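Local coordinates for YkuI protein (PDB 2BAS) that probably hydrolyses the second messenger cyclic di-GMP through its EAL domain, at residues Ile31-Ile45 against Gly55-Ile68. Residues are numbered along the deposited sequence; the frame is centred on the assembly and turned at random.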
ATOM      1  N   ILE A  31     -41.690 -13.490   6.802  1.00 61.63           N
ATOM      2  CA  ILE A  31     -40.930 -13.724   5.577  1.00 60.56           C
ATOM      3  C   ILE A  31     -41.033 -15.182   5.088  1.00 60.47           C
ATOM      4  O   ILE A  31     -41.294 -15.428   3.914  1.00 61.43           O
ATOM      5  CB  ILE A  31     -39.439 -13.281   5.716  1.00 61.19           C
ATOM      6  CG1 ILE A  31     -39.354 -11.775   5.995  1.00 60.17           C
ATOM      7  CG2 ILE A  31     -38.645 -13.624   4.447  1.00 58.21           C
ATOM      8  CD1 ILE A  31     -38.006 -11.289   6.496  1.00 59.15           C
ATOM      9  N   LEU A  32     -40.852 -16.137   5.988  1.00 60.04           N
ATOM     10  CA  LEU A  32     -40.810 -17.549   5.605  1.00 61.08           C
ATOM     11  C   LEU A  32     -42.107 -18.133   5.054  1.00 62.04           C
ATOM     12  O   LEU A  32     -42.070 -18.920   4.109  1.00 63.50           O
ATOM     13  CB  LEU A  32     -40.287 -18.413   6.758  1.00 60.54           C
ATOM     14  CG  LEU A  32     -38.782 -18.285   7.004  1.00 60.53           C
ATOM     15  CD1 LEU A  32     -38.397 -18.944   8.325  1.00 63.07           C
ATOM     16  CD2 LEU A  32     -37.981 -18.871   5.844  1.00 59.58           C
ATOM     17  N   THR A  33     -43.246 -17.774   5.637  1.00 61.63           N
ATOM     18  CA  THR A  33     -44.511 -18.279   5.120  1.00 61.61           C
ATOM     19  C   THR A  33     -44.984 -17.501   3.885  1.00 61.94           C
ATOM     20  O   THR A  33     -45.806 -17.998   3.112  1.00 62.48           O
ATOM     21  CB  THR A  33     -45.606 -18.390   6.205  1.00 61.60           C
ATOM     22  OG1 THR A  33     -45.636 -17.198   6.996  1.00 63.13           O
ATOM     23  CG2 THR A  33     -45.333 -19.584   7.117  1.00 62.04           C
ATOM     24  N   ASN A  34     -44.452 -16.298   3.686  1.00 60.90           N
ATOM     25  CA  ASN A  34     -44.732 -15.529   2.468  1.00 61.35           C
ATOM     26  C   ASN A  34     -43.566 -15.582   1.474  1.00 61.04           C
ATOM     27  O   ASN A  34     -43.323 -14.631   0.720  1.00 61.44           O
ATOM     28  CB  ASN A  34     -45.092 -14.077   2.801  1.00 61.30           C
ATOM     29  CG  ASN A  34     -46.422 -13.958   3.501  1.00 60.60           C
ATOM     30  OD1 ASN A  34     -47.468 -14.240   2.919  1.00 64.16           O
ATOM     31  ND2 ASN A  34     -46.393 -13.531   4.757  1.00 58.79           N
ATOM     32  N   ILE A  35     -42.860 -16.708   1.468  1.00 60.47           N
ATOM     33  CA  ILE A  35     -41.682 -16.882   0.623  1.00 59.94           C
ATOM     34  C   ILE A  35     -41.936 -16.548  -0.851  1.00 61.43           C
ATOM     35  O   ILE A  35     -41.001 -16.233  -1.581  1.00 63.12           O
ATOM     36  CB  ILE A  35     -41.063 -18.294   0.803  1.00 60.16           C
ATOM     37  CG1 ILE A  35     -39.627 -18.342   0.259  1.00 58.12           C
ATOM     38  CG2 ILE A  35     -41.966 -19.374   0.209  1.00 56.32           C
ATOM     39  CD1 ILE A  35     -38.829 -19.547   0.738  1.00 56.57           C
ATOM     40  N   ASP A  36     -43.198 -16.581  -1.269  1.00 62.83           N
ATOM     41  CA  ASP A  36     -43.579 -16.264  -2.653  1.00 65.28           C
ATOM     42  C   ASP A  36     -43.538 -14.768  -3.027  1.00 65.05           C
ATOM     43  O   ASP A  36     -43.308 -14.433  -4.190  1.00 65.18           O
ATOM     44  CB  ASP A  36     -44.954 -16.858  -2.980  1.00 65.87           C
ATOM     45  CG  ASP A  36     -44.972 -18.374  -2.870  1.00 71.96           C
ATOM     46  OD1 ASP A  36     -43.985 -19.023  -3.296  1.00 73.64           O
ATOM     47  OD2 ASP A  36     -45.975 -18.920  -2.353  1.00 79.11           O
ATOM     48  N   ASP A  37     -43.763 -13.883  -2.054  1.00 64.56           N
ATOM     49  CA  ASP A  37     -43.721 -12.433  -2.294  1.00 64.22           C
ATOM     50  C   ASP A  37     -42.291 -11.926  -2.476  1.00 63.43           C
ATOM     51  O   ASP A  37     -42.066 -10.844  -3.017  1.00 62.38           O
ATOM     52  CB  ASP A  37     -44.388 -11.668  -1.143  1.00 65.04           C
ATOM     53  CG  ASP A  37     -45.893 -11.901  -1.061  1.00 66.38           C
ATOM     54  OD1 ASP A  37     -46.555 -12.054  -2.114  1.00 68.97           O
ATOM     55  OD2 ASP A  37     -46.419 -11.912   0.072  1.00 67.09           O
ATOM     56  N   VAL A  38     -41.337 -12.721  -2.003  1.00 62.87           N
ATOM     57  CA  VAL A  38     -39.909 -12.417  -2.090  1.00 62.77           C
ATOM     58  C   VAL A  38     -39.471 -12.203  -3.543  1.00 62.02           C
ATOM     59  O   VAL A  38     -39.930 -12.912  -4.451  1.00 62.22           O
ATOM     60  CB  VAL A  38     -39.084 -13.542  -1.417  1.00 62.75           C
ATOM     61  CG1 VAL A  38     -37.656 -13.543  -1.888  1.00 62.54           C
ATOM     62  CG2 VAL A  38     -39.158 -13.406   0.095  1.00 62.47           C
ATOM     63  N   LEU A  39     -38.598 -11.221  -3.753  1.00 59.34           N
ATOM     64  CA  LEU A  39     -38.143 -10.887  -5.091  1.00 59.05           C
ATOM     65  C   LEU A  39     -36.751 -10.245  -5.099  1.00 58.82           C
ATOM     66  O   LEU A  39     -36.338  -9.649  -4.099  1.00 57.65           O
ATOM     67  CB  LEU A  39     -39.164  -9.961  -5.782  1.00 59.40           C
ATOM     68  CG  LEU A  39     -39.345  -8.502  -5.329  1.00 61.30           C
ATOM     69  CD1 LEU A  39     -40.297  -7.771  -6.264  1.00 56.42           C
ATOM     70  CD2 LEU A  39     -39.823  -8.384  -3.870  1.00 64.00           C
ATOM     71  N   PRO A  40     -36.017 -10.381  -6.224  1.00 58.97           N
ATOM     72  CA  PRO A  40     -34.765  -9.650  -6.378  1.00 59.31           C
ATOM     73  C   PRO A  40     -34.958  -8.214  -6.863  1.00 59.67           C
ATOM     74  O   PRO A  40     -35.843  -7.941  -7.666  1.00 60.59           O
ATOM     75  CB  PRO A  40     -34.019 -10.460  -7.442  1.00 59.65           C
ATOM     76  CG  PRO A  40     -35.092 -11.062  -8.278  1.00 57.86           C
ATOM     77  CD  PRO A  40     -36.284 -11.260  -7.383  1.00 59.29           C
ATOM     78  N   TYR A  41     -34.143  -7.307  -6.343  1.00 59.41           N
ATOM     79  CA  TYR A  41     -34.006  -5.976  -6.906  1.00 58.47           C
ATOM     80  C   TYR A  41     -32.610  -5.880  -7.498  1.00 58.55           C
ATOM     81  O   TYR A  41     -31.795  -6.796  -7.326  1.00 57.47           O
ATOM     82  CB  TYR A  41     -34.206  -4.914  -5.837  1.00 58.80           C
ATOM     83  CG  TYR A  41     -35.535  -4.219  -5.903  1.00 58.23           C
ATOM     84  CD1 TYR A  41     -36.712  -4.933  -6.139  1.00 56.14           C
ATOM     85  CD2 TYR A  41     -35.623  -2.841  -5.707  1.00 59.16           C
ATOM     86  CE1 TYR A  41     -37.943  -4.286  -6.187  1.00 55.12           C
ATOM     87  CE2 TYR A  41     -36.849  -2.182  -5.751  1.00 57.09           C
ATOM     88  CZ  TYR A  41     -38.001  -2.913  -5.993  1.00 58.46           C
ATOM     89  OH  TYR A  41     -39.213  -2.265  -6.039  1.00 63.90           O
ATOM     90  N   TYR A  42     -32.331  -4.782  -8.201  1.00 58.17           N
ATOM     91  CA  TYR A  42     -31.034  -4.609  -8.865  1.00 57.44           C
ATOM     92  C   TYR A  42     -30.485  -3.187  -8.754  1.00 57.82           C
ATOM     93  O   TYR A  42     -31.242  -2.212  -8.731  1.00 56.59           O
ATOM     94  CB  TYR A  42     -31.142  -4.993 -10.347  1.00 57.36           C
ATOM     95  CG  TYR A  42     -31.855  -6.309 -10.631  1.00 56.87           C
ATOM     96  CD1 TYR A  42     -33.237  -6.351 -10.816  1.00 57.17           C
ATOM     97  CD2 TYR A  42     -31.142  -7.509 -10.721  1.00 55.24           C
ATOM     98  CE1 TYR A  42     -33.894  -7.559 -11.072  1.00 54.09           C
ATOM     99  CE2 TYR A  42     -31.786  -8.710 -10.979  1.00 54.54           C
ATOM    100  CZ  TYR A  42     -33.163  -8.727 -11.154  1.00 54.12           C
ATOM    101  OH  TYR A  42     -33.797  -9.917 -11.411  1.00 52.38           O
ATOM    102  N   GLN A  43     -29.160  -3.078  -8.687  1.00 58.35           N
ATOM    103  CA  GLN A  43     -28.494  -1.784  -8.723  1.00 57.63           C
ATOM    104  C   GLN A  43     -27.369  -1.832  -9.745  1.00 57.09           C
ATOM    105  O   GLN A  43     -26.496  -2.690  -9.677  1.00 56.74           O
ATOM    106  CB  GLN A  43     -27.980  -1.374  -7.341  1.00 57.62           C
ATOM    107  CG  GLN A  43     -27.542   0.101  -7.264  1.00 58.00           C
ATOM    108  CD  GLN A  43     -27.171   0.545  -5.859  1.00 58.64           C
ATOM    109  OE1 GLN A  43     -26.833  -0.268  -4.992  1.00 62.61           O
ATOM    110  NE2 GLN A  43     -27.226   1.848  -5.629  1.00 59.91           N
ATOM    111  N   ALA A  44     -27.406  -0.906 -10.695  1.00 57.50           N
ATOM    112  CA  ALA A  44     -26.437  -0.879 -11.788  1.00 56.34           C
ATOM    113  C   ALA A  44     -25.044  -0.509 -11.329  1.00 55.99           C
ATOM    114  O   ALA A  44     -24.863   0.261 -10.373  1.00 55.53           O
ATOM    115  CB  ALA A  44     -26.897   0.063 -12.893  1.00 57.56           C
ATOM    116  N   ILE A  45     -24.060  -1.081 -12.013  1.00 54.61           N
ATOM    117  CA  ILE A  45     -22.671  -0.766 -11.762  1.00 54.80           C
ATOM    118  C   ILE A  45     -22.092  -0.195 -13.041  1.00 56.27           C
ATOM    119  O   ILE A  45     -22.307  -0.748 -14.131  1.00 56.45           O
ATOM    120  CB  ILE A  45     -21.896  -1.984 -11.238  1.00 55.09           C
ATOM    121  CG1 ILE A  45     -22.434  -2.359  -9.856  1.00 51.84           C
ATOM    122  CG2 ILE A  45     -20.406  -1.665 -11.138  1.00 53.36           C
ATOM    123  CD1 ILE A  45     -22.297  -3.793  -9.523  1.00 54.20           C
ATOM    124  N   GLY A  55     -22.962  -4.318 -15.282  1.00 58.14           N
ATOM    125  CA  GLY A  55     -23.670  -5.351 -14.543  1.00 58.28           C
ATOM    126  C   GLY A  55     -24.602  -4.769 -13.497  1.00 57.63           C
ATOM    127  O   GLY A  55     -24.836  -3.559 -13.460  1.00 57.34           O
ATOM    128  N   TYR A  56     -25.139  -5.645 -12.654  1.00 57.01           N
ATOM    129  CA  TYR A  56     -26.053  -5.250 -11.592  1.00 57.45           C
ATOM    130  C   TYR A  56     -25.790  -6.103 -10.365  1.00 58.48           C
ATOM    131  O   TYR A  56     -25.662  -7.323 -10.475  1.00 59.27           O
ATOM    132  CB  TYR A  56     -27.504  -5.494 -12.013  1.00 57.09           C
ATOM    133  CG  TYR A  56     -28.012  -4.692 -13.190  1.00 56.85           C
ATOM    134  CD1 TYR A  56     -27.850  -5.153 -14.502  1.00 51.76           C
ATOM    135  CD2 TYR A  56     -28.688  -3.488 -12.991  1.00 58.42           C
ATOM    136  CE1 TYR A  56     -28.332  -4.423 -15.589  1.00 54.04           C
ATOM    137  CE2 TYR A  56     -29.177  -2.749 -14.072  1.00 59.81           C
ATOM    138  CZ  TYR A  56     -28.998  -3.224 -15.367  1.00 56.43           C
ATOM    139  OH  TYR A  56     -29.487  -2.502 -16.432  1.00 54.30           O
ATOM    140  N   GLU A  57     -25.713  -5.480  -9.197  1.00 58.94           N
ATOM    141  CA  GLU A  57     -25.670  -6.243  -7.962  1.00 59.73           C
ATOM    142  C   GLU A  57     -27.089  -6.754  -7.753  1.00 60.06           C
ATOM    143  O   GLU A  57     -28.057  -6.031  -8.020  1.00 59.22           O
ATOM    144  CB  GLU A  57     -25.219  -5.391  -6.776  1.00 57.76           C
ATOM    145  CG  GLU A  57     -24.865  -6.217  -5.544  1.00 59.26           C
ATOM    146  CD  GLU A  57     -24.542  -5.378  -4.306  1.00 64.21           C
ATOM    147  OE1 GLU A  57     -24.954  -4.199  -4.231  1.00 69.98           O
ATOM    148  OE2 GLU A  57     -23.874  -5.907  -3.389  1.00 74.74           O
ATOM    149  N   VAL A  58     -27.200  -8.009  -7.316  1.00 59.95           N
ATOM    150  CA  VAL A  58     -28.486  -8.641  -7.046  1.00 59.64           C
ATOM    151  C   VAL A  58     -28.857  -8.428  -5.573  1.00 59.93           C
ATOM    152  O   VAL A  58     -28.153  -8.896  -4.681  1.00 60.62           O
ATOM    153  CB  VAL A  58     -28.464 -10.155  -7.409  1.00 59.26           C
ATOM    154  CG1 VAL A  58     -29.714 -10.872  -6.890  1.00 60.11           C
ATOM    155  CG2 VAL A  58     -28.352 -10.336  -8.911  1.00 58.26           C
ATOM    156  N   LEU A  59     -29.964  -7.726  -5.335  1.00 59.31           N
ATOM    157  CA  LEU A  59     -30.388  -7.358  -3.977  1.00 59.00           C
ATOM    158  C   LEU A  59     -31.672  -8.075  -3.547  1.00 58.48           C
ATOM    159  O   LEU A  59     -32.555  -8.298  -4.364  1.00 59.86           O
ATOM    160  CB  LEU A  59     -30.543  -5.832  -3.874  1.00 58.60           C
ATOM    161  CG  LEU A  59     -29.321  -4.972  -4.272  1.00 59.32           C
ATOM    162  CD1 LEU A  59     -29.639  -3.487  -4.299  1.00 58.73           C
ATOM    163  CD2 LEU A  59     -28.121  -5.216  -3.364  1.00 60.79           C
ATOM    164  N   GLY A  60     -31.769  -8.435  -2.268  1.00 58.46           N
ATOM    165  CA  GLY A  60     -32.933  -9.167  -1.748  1.00 58.97           C
ATOM    166  C   GLY A  60     -34.053  -8.299  -1.196  1.00 59.85           C
ATOM    167  O   GLY A  60     -33.807  -7.420  -0.377  1.00 58.85           O
ATOM    168  N   ARG A  61     -35.287  -8.547  -1.638  1.00 60.77           N
ATOM    169  CA  ARG A  61     -36.436  -7.759  -1.171  1.00 61.88           C
ATOM    170  C   ARG A  61     -37.664  -8.614  -0.909  1.00 62.54           C
ATOM    171  O   ARG A  61     -37.758  -9.755  -1.368  1.00 63.70           O
ATOM    172  CB  ARG A  61     -36.820  -6.651  -2.179  1.00 61.56           C
ATOM    173  CG  ARG A  61     -35.797  -5.547  -2.418  1.00 60.71           C
ATOM    174  CD  ARG A  61     -35.626  -4.631  -1.213  1.00 62.78           C
ATOM    175  NE  ARG A  61     -34.783  -3.464  -1.509  1.00 68.87           N
ATOM    176  CZ  ARG A  61     -33.449  -3.434  -1.406  1.00 68.87           C
ATOM    177  NH1 ARG A  61     -32.778  -2.320  -1.688  1.00 66.15           N
ATOM    178  NH2 ARG A  61     -32.778  -4.513  -1.026  1.00 67.99           N
ATOM    179  N   ILE A  62     -38.614  -8.031  -0.182  1.00 64.12           N
ATOM    180  CA  ILE A  62     -39.912  -8.649   0.067  1.00 63.54           C
ATOM    181  C   ILE A  62     -41.042  -7.605   0.008  1.00 65.16           C
ATOM    182  O   ILE A  62     -40.932  -6.506   0.571  1.00 63.11           O
ATOM    183  CB  ILE A  62     -39.928  -9.470   1.408  1.00 63.63           C
ATOM    184  CG1 ILE A  62     -41.190 -10.341   1.507  1.00 64.61           C
ATOM    185  CG2 ILE A  62     -39.779  -8.566   2.636  1.00 62.47           C
ATOM    186  CD1 ILE A  62     -41.180 -11.345   2.647  1.00 61.83           C
ATOM    187  N   LEU A  63     -42.106  -7.953  -0.718  1.00 67.63           N
ATOM    188  CA  LEU A  63     -43.338  -7.166  -0.755  1.00 68.51           C
ATOM    189  C   LEU A  63     -44.224  -7.582   0.415  1.00 69.06           C
ATOM    190  O   LEU A  63     -44.805  -8.668   0.418  1.00 69.17           O
ATOM    191  CB  LEU A  63     -44.082  -7.355  -2.081  1.00 67.63           C
ATOM    192  CG  LEU A  63     -45.441  -6.658  -2.217  1.00 69.31           C
ATOM    193  CD1 LEU A  63     -45.319  -5.158  -2.009  1.00 68.45           C
ATOM    194  CD2 LEU A  63     -46.074  -6.955  -3.569  1.00 69.78           C
ATOM    195  N   ALA A  64     -44.301  -6.711   1.411  1.00 70.58           N
ATOM    196  CA  ALA A  64     -45.066  -6.973   2.612  1.00 72.66           C
ATOM    197  C   ALA A  64     -45.922  -5.765   2.922  1.00 74.69           C
ATOM    198  O   ALA A  64     -45.430  -4.627   2.934  1.00 75.85           O
ATOM    199  CB  ALA A  64     -44.144  -7.288   3.774  1.00 72.56           C
ATOM    200  N   ASP A  65     -47.207  -6.027   3.154  1.00 75.93           N
ATOM    201  CA  ASP A  65     -48.208  -4.997   3.428  1.00 77.32           C
ATOM    202  C   ASP A  65     -48.117  -3.842   2.427  1.00 77.44           C
ATOM    203  O   ASP A  65     -48.084  -2.670   2.811  1.00 77.72           O
ATOM    204  CB  ASP A  65     -48.123  -4.517   4.888  1.00 78.32           C
ATOM    205  CG  ASP A  65     -48.256  -5.668   5.898  1.00 80.48           C
ATOM    206  OD1 ASP A  65     -47.408  -6.589   5.877  1.00 82.53           O
ATOM    207  OD2 ASP A  65     -49.203  -5.647   6.718  1.00 81.95           O
ATOM    208  N   SER A  66     -48.062  -4.213   1.146  1.00 78.03           N
ATOM    209  CA  SER A  66     -47.994  -3.286   0.002  1.00 78.53           C
ATOM    210  C   SER A  66     -46.781  -2.343  -0.038  1.00 78.53           C
ATOM    211  O   SER A  66     -46.883  -1.214  -0.511  1.00 79.26           O
ATOM    212  CB  SER A  66     -49.305  -2.498  -0.147  1.00 78.54           C
ATOM    213  OG  SER A  66     -50.391  -3.377  -0.368  1.00 78.90           O
ATOM    214  N   GLU A  67     -45.633  -2.817   0.439  1.00 79.18           N
ATOM    215  CA  GLU A  67     -44.404  -2.022   0.404  1.00 79.62           C
ATOM    216  C   GLU A  67     -43.136  -2.897   0.298  1.00 78.34           C
ATOM    217  O   GLU A  67     -43.026  -3.931   0.964  1.00 78.61           O
ATOM    218  CB  GLU A  67     -44.348  -1.087   1.619  1.00 79.09           C
ATOM    219  CG  GLU A  67     -43.414   0.113   1.455  1.00 82.27           C
ATOM    220  CD  GLU A  67     -43.747   1.270   2.399  1.00 82.93           C
ATOM    221  OE1 GLU A  67     -44.818   1.224   3.057  1.00 86.69           O
ATOM    222  OE2 GLU A  67     -42.938   2.230   2.473  1.00 83.16           O
ATOM    223  N   ILE A  68     -42.200  -2.473  -0.551  1.00 76.41           N
ATOM    224  CA  ILE A  68     -40.925  -3.164  -0.750  1.00 75.33           C
ATOM    225  C   ILE A  68     -40.005  -2.929   0.452  1.00 75.04           C
ATOM    226  O   ILE A  68     -39.767  -1.787   0.843  1.00 76.11           O
ATOM    227  CB  ILE A  68     -40.237  -2.701  -2.082  1.00 75.38           C
ATOM    228  CG1 ILE A  68     -41.019  -3.192  -3.315  1.00 74.25           C
ATOM    229  CG2 ILE A  68     -38.768  -3.135  -2.149  1.00 72.55           C
ATOM    230  CD1 ILE A  68     -40.968  -4.713  -3.570  1.00 73.79           C
TER
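Tyr-41 pairs with Leu-59 in the middle of an antiparallel beta hairpin, strands 38-47 and 53-64, which belongs to the barrel-like mixed sheet of the EAL domain. Both backbone bonds of the pair form, Tyr-41 N to Leu-59 O at 2.7 Å and Leu-59 N to Tyr-41 O at 2.9 Å. Going outward along Tyr-41, CB meets CG of Arg-61 at 3.8 Å, ring atom CG lies 3.7 Å from Arg-61 CG, whose methylene makes an off-centre CH-pi contact with the ring, and CE1 approaches CD1 of Ile-68. Ile-68 CG2 lies over one face of the ring, nearest CZ, and OH ends 3.4 Å from Ile-68 CG1. An alanine here would probably leave Ile-68 and the Arg-61 methylene without the ring they pack on, and the arginine chain freer to swing. Arg-61 bends at chi2 (-69°), and its guanidinium plane lies 25° from that of the ring. On the opposite sheet face Tyr-42 CB touches Tyr-56 CD2, and Phe-264 stacks on Tyr-56 and meets Tyr-42 edge-to-face. Near the start of strand 38-47, Ile-62 CD1 reaches Val-38 CG2 and Ile-31 CG1. Arg-61 NH2 donates to Gly-60 O at 3.2 Å, the oxygen lying in the guanidinium plane.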